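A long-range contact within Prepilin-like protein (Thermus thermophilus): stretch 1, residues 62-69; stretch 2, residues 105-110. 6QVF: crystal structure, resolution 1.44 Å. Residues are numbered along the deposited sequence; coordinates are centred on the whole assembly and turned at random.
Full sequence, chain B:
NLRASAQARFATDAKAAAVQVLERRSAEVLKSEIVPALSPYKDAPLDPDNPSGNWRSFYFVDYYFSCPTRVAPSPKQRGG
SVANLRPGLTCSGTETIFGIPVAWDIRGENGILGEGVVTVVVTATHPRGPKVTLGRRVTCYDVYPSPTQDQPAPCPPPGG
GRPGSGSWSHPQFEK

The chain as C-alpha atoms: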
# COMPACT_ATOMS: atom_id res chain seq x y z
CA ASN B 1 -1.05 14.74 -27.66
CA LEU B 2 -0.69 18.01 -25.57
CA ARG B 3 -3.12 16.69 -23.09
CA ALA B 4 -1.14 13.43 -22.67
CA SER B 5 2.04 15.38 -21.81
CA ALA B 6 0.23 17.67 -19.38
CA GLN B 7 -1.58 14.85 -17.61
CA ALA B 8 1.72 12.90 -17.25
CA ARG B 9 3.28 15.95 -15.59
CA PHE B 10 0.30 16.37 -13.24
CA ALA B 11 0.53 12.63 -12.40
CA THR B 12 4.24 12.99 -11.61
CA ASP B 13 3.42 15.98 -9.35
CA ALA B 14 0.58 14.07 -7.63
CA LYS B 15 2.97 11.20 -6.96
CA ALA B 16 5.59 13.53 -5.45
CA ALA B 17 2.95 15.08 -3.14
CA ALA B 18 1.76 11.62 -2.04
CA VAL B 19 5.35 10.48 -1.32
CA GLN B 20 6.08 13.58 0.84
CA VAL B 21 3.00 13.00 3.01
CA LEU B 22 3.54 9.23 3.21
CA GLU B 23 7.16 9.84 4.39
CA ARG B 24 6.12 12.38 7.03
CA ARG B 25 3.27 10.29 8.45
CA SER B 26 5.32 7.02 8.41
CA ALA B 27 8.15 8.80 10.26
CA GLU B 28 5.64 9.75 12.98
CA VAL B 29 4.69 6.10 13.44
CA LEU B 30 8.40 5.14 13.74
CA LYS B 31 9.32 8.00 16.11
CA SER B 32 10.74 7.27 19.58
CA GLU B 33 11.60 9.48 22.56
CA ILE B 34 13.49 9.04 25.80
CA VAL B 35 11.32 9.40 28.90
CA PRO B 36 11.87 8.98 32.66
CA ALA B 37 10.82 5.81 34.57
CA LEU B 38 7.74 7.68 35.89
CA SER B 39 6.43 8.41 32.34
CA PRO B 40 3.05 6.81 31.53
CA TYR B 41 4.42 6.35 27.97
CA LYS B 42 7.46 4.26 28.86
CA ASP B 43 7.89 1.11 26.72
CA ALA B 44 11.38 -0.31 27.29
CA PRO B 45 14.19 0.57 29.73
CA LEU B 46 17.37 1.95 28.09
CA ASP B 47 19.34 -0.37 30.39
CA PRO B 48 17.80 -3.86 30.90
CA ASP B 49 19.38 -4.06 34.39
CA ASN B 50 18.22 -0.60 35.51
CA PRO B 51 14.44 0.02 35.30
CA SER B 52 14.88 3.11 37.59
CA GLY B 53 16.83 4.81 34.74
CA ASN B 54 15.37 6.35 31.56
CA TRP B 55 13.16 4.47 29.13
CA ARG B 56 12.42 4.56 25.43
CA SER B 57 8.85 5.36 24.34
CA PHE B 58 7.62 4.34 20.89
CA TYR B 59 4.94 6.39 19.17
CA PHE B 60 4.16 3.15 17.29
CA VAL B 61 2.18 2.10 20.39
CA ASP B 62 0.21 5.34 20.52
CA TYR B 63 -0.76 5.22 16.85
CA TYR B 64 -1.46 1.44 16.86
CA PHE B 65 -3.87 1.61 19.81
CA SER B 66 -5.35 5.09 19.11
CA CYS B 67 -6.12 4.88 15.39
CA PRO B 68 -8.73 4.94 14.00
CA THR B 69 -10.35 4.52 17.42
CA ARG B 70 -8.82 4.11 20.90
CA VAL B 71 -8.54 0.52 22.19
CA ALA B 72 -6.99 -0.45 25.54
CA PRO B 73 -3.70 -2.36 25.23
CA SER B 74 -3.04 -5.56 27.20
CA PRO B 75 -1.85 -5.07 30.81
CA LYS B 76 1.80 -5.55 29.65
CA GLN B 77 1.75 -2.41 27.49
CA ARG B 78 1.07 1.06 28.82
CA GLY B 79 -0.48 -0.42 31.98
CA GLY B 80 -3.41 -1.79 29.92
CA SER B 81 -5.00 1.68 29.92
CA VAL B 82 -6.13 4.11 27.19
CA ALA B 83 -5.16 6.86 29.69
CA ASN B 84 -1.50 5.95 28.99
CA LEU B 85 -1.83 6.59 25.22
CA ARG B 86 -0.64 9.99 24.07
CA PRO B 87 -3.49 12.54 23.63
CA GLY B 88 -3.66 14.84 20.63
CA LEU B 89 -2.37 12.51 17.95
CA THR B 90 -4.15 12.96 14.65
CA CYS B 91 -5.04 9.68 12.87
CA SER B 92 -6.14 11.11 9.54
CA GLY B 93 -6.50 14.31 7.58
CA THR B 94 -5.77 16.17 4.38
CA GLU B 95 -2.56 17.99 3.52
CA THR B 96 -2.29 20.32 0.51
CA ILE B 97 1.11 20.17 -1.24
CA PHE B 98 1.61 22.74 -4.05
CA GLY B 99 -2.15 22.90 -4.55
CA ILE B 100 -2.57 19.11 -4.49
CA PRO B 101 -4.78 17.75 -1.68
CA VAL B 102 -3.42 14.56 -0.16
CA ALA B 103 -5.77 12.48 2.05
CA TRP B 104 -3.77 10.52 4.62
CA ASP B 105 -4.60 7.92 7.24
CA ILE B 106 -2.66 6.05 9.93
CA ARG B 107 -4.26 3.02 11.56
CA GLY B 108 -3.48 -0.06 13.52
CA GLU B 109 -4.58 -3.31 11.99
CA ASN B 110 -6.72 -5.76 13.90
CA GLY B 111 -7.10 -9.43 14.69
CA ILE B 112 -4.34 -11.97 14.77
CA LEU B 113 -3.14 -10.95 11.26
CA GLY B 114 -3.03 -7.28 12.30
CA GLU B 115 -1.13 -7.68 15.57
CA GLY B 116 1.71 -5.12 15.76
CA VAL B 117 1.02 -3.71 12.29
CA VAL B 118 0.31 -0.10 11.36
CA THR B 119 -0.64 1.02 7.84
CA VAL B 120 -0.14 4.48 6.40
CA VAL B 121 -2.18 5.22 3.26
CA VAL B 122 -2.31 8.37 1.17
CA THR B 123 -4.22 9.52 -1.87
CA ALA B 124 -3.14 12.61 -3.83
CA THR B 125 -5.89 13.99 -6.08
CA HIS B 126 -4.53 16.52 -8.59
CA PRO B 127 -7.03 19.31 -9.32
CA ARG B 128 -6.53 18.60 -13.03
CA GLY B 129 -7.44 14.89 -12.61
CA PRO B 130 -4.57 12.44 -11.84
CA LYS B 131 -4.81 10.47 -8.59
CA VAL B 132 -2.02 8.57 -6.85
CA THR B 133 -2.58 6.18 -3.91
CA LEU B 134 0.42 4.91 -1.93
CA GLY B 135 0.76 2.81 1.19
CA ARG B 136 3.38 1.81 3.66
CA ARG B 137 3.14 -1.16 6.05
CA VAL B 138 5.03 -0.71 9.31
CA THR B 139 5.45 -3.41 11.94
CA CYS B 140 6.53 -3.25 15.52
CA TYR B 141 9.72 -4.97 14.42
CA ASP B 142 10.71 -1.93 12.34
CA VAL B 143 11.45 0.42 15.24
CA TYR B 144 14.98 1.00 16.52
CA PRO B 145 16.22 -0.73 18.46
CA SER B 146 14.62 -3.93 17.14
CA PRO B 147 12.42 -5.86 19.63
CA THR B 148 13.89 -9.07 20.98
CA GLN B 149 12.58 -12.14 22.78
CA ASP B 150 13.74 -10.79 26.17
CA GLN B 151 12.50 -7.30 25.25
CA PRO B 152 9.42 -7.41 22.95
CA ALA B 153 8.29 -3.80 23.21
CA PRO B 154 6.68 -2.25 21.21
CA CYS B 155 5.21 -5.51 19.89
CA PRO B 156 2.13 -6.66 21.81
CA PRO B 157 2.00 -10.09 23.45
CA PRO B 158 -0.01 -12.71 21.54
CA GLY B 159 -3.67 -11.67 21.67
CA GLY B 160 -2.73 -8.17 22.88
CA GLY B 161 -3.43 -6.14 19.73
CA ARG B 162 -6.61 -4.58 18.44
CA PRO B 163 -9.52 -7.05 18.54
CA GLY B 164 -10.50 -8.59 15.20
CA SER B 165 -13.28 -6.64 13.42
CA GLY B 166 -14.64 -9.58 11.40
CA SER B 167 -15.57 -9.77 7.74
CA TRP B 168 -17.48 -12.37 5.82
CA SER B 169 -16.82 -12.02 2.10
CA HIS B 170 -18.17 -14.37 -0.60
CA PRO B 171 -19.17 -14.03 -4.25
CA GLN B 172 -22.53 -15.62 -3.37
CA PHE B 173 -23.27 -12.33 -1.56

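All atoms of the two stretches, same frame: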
# COMPACT_ATOMS: atom_id res chain seq x y z
N ASP B 62 1.25 4.35 20.49
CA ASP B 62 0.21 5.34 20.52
C ASP B 62 -0.63 5.28 19.25
O ASP B 62 -1.86 5.24 19.32
CB ASP B 62 0.78 6.74 20.74
CG ASP B 62 1.58 6.77 22.03
OD1 ASP B 62 0.95 6.82 23.10
OD2 ASP B 62 2.82 6.63 21.94
N TYR B 63 0.02 5.23 18.10
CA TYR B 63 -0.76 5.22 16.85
C TYR B 63 -1.51 3.89 16.71
O TYR B 63 -2.68 3.89 16.26
CB TYR B 63 0.14 5.46 15.64
CG TYR B 63 0.50 6.92 15.48
CD1 TYR B 63 -0.44 7.83 15.01
CD2 TYR B 63 1.77 7.39 15.76
CE1 TYR B 63 -0.14 9.17 14.90
CE2 TYR B 63 2.09 8.73 15.63
CZ TYR B 63 1.13 9.62 15.19
OH TYR B 63 1.47 10.93 15.06
N TYR B 64 -0.86 2.76 17.01
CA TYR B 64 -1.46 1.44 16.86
C TYR B 64 -2.76 1.34 17.68
O TYR B 64 -3.77 0.90 17.15
CB TYR B 64 -0.50 0.32 17.25
CG TYR B 64 -1.10 -1.05 17.09
CD1 TYR B 64 -1.21 -1.65 15.85
CD2 TYR B 64 -1.66 -1.72 18.17
CE1 TYR B 64 -1.83 -2.88 15.68
CE2 TYR B 64 -2.29 -2.94 18.00
CZ TYR B 64 -2.39 -3.52 16.76
OH TYR B 64 -3.08 -4.70 16.59
N PHE B 65 -2.72 1.75 18.95
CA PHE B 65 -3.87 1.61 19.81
C PHE B 65 -4.85 2.79 19.73
O PHE B 65 -6.00 2.65 20.21
CB PHE B 65 -3.42 1.37 21.26
CG PHE B 65 -2.86 -0.02 21.45
CD1 PHE B 65 -3.68 -1.13 21.45
CD2 PHE B 65 -1.50 -0.20 21.66
CE1 PHE B 65 -3.17 -2.40 21.64
CE2 PHE B 65 -1.00 -1.47 21.83
CZ PHE B 65 -1.81 -2.57 21.83
N SER B 66 -4.46 3.92 19.14
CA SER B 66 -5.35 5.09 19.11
C SER B 66 -6.12 5.22 17.80
O SER B 66 -7.08 5.93 17.78
CB SER B 66 -4.60 6.37 19.34
OG SER B 66 -3.90 6.33 20.58
N CYS B 67 -5.66 4.55 16.73
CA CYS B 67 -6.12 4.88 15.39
C CYS B 67 -6.69 3.65 14.72
O CYS B 67 -6.02 2.63 14.66
CB CYS B 67 -4.96 5.40 14.57
SG CYS B 67 -4.28 6.96 15.17
N PRO B 68 -7.92 3.73 14.11
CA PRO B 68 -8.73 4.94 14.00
C PRO B 68 -9.56 5.29 15.23
O PRO B 68 -10.06 6.39 15.32
CB PRO B 68 -9.68 4.62 12.85
CG PRO B 68 -9.85 3.12 12.94
CD PRO B 68 -8.52 2.57 13.41
N THR B 69 -9.63 4.36 16.16
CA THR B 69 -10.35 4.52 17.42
C THR B 69 -9.47 3.97 18.54
O THR B 69 -8.64 3.13 18.26
CB THR B 69 -11.68 3.76 17.45
OG1 THR B 69 -11.46 2.36 17.26
CG2 THR B 69 -12.65 4.25 16.40
N ASP B 105 -4.01 8.67 6.13
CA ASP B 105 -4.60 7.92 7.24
C ASP B 105 -3.55 6.97 7.81
O ASP B 105 -2.89 6.23 7.06
CB ASP B 105 -5.78 7.09 6.72
CG ASP B 105 -6.47 6.27 7.79
OD1 ASP B 105 -5.96 5.21 8.13
OD2 ASP B 105 -7.55 6.71 8.25
N ILE B 106 -3.43 6.99 9.14
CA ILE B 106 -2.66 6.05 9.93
C ILE B 106 -3.62 5.19 10.72
O ILE B 106 -4.53 5.74 11.39
CB ILE B 106 -1.75 6.80 10.92
CG1 ILE B 106 -0.80 7.78 10.24
CG2 ILE B 106 -1.01 5.83 11.79
CD1 ILE B 106 -0.04 8.70 11.20
N ARG B 107 -3.45 3.88 10.67
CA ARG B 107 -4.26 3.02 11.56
C ARG B 107 -3.57 1.71 11.92
O ARG B 107 -2.78 1.15 11.15
CB ARG B 107 -5.63 2.74 10.95
CG ARG B 107 -5.61 2.05 9.60
CD ARG B 107 -7.04 1.84 9.11
NE ARG B 107 -7.69 3.11 8.90
CZ ARG B 107 -9.02 3.32 9.00
NH1 ARG B 107 -9.85 2.31 9.22
NH2 ARG B 107 -9.49 4.54 8.85
N GLY B 108 -3.83 1.25 13.16
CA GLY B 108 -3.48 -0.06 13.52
C GLY B 108 -4.37 -1.07 12.82
O GLY B 108 -5.54 -0.83 12.58
N GLU B 109 -3.80 -2.21 12.48
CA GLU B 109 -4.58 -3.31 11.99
C GLU B 109 -5.08 -4.20 13.14
O GLU B 109 -4.65 -4.09 14.31
CB GLU B 109 -3.74 -4.08 11.01
CG GLU B 109 -3.49 -3.26 9.78
CD GLU B 109 -3.38 -4.11 8.55
OE1 GLU B 109 -2.83 -5.21 8.70
OE2 GLU B 109 -3.86 -3.68 7.47
N ASN B 110 -6.06 -5.07 12.82
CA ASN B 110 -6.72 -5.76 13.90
C ASN B 110 -6.74 -7.27 13.65
O ASN B 110 -6.35 -7.75 12.59
CB ASN B 110 -8.11 -5.20 14.14
CG ASN B 110 -8.97 -5.33 12.93
OD1 ASN B 110 -9.35 -6.47 12.59
ND2 ASN B 110 -9.31 -4.18 12.33

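The end of a helix, residues 62-66, lies across the last part of a strand, residues 105-108, at a steep 79°, with the two axes 6.0 Å apart at closest approach. The two stretches together bury 396 Å² of surface, and a glycine and backbone N-H and C=O groups share the contact with larger side chains.

Asp-105, within the strand, does not touch the helix. Its work is local: OD1 accepts from Arg-107 NE at 2.8 Å and OD2 from Arg-107 NH2 at 3.0 Å, a nearly straight two-pronged salt bridge between residues two apart on the strand.

Ile-106 points toward the helix and is buried. Its CD1 packs 3.7 Å from Tyr-63 CE1, an apolar contact in which a branched aliphatic chain fills space beside an aromatic ring. Its carbonyl O also lies 3.2 Å from Cys-67 CB, so the cysteine sits close against the strand backbone; its sulfur is committed to a covalent bond elsewhere in the structure.

Arg-107 is exposed, and its CA-to-CB bond points sideways. Held by Asp-105, its guanidinium has Pro-68 CG over one face, while its CB meets Pro-68 CD at 3.8 Å. The cis peptide bond before Pro-68 belongs to the turn that follows the helix.

Gly-108 is where the two backbones come closest. Its CA comes within 4.2 Å of Tyr-64 CA, and an ideal CB would lie 2.4 Å from Tyr-64 O, a clash. Tyr-64 CD1 lies 3.6 Å from Gly-108 CA. The Gly-108 N donates to Cys-67 O at 3.0 Å, using a carbonyl just beyond the helix, where Cys-67 has left helical geometry.

The CA-to-CB bond of Glu-109 points away, and its backbone makes the contact: Tyr-64 OH lies 2.8 Å from Glu-109 O, at best a weak hydrogen bond. Asn-110 adds almost nothing.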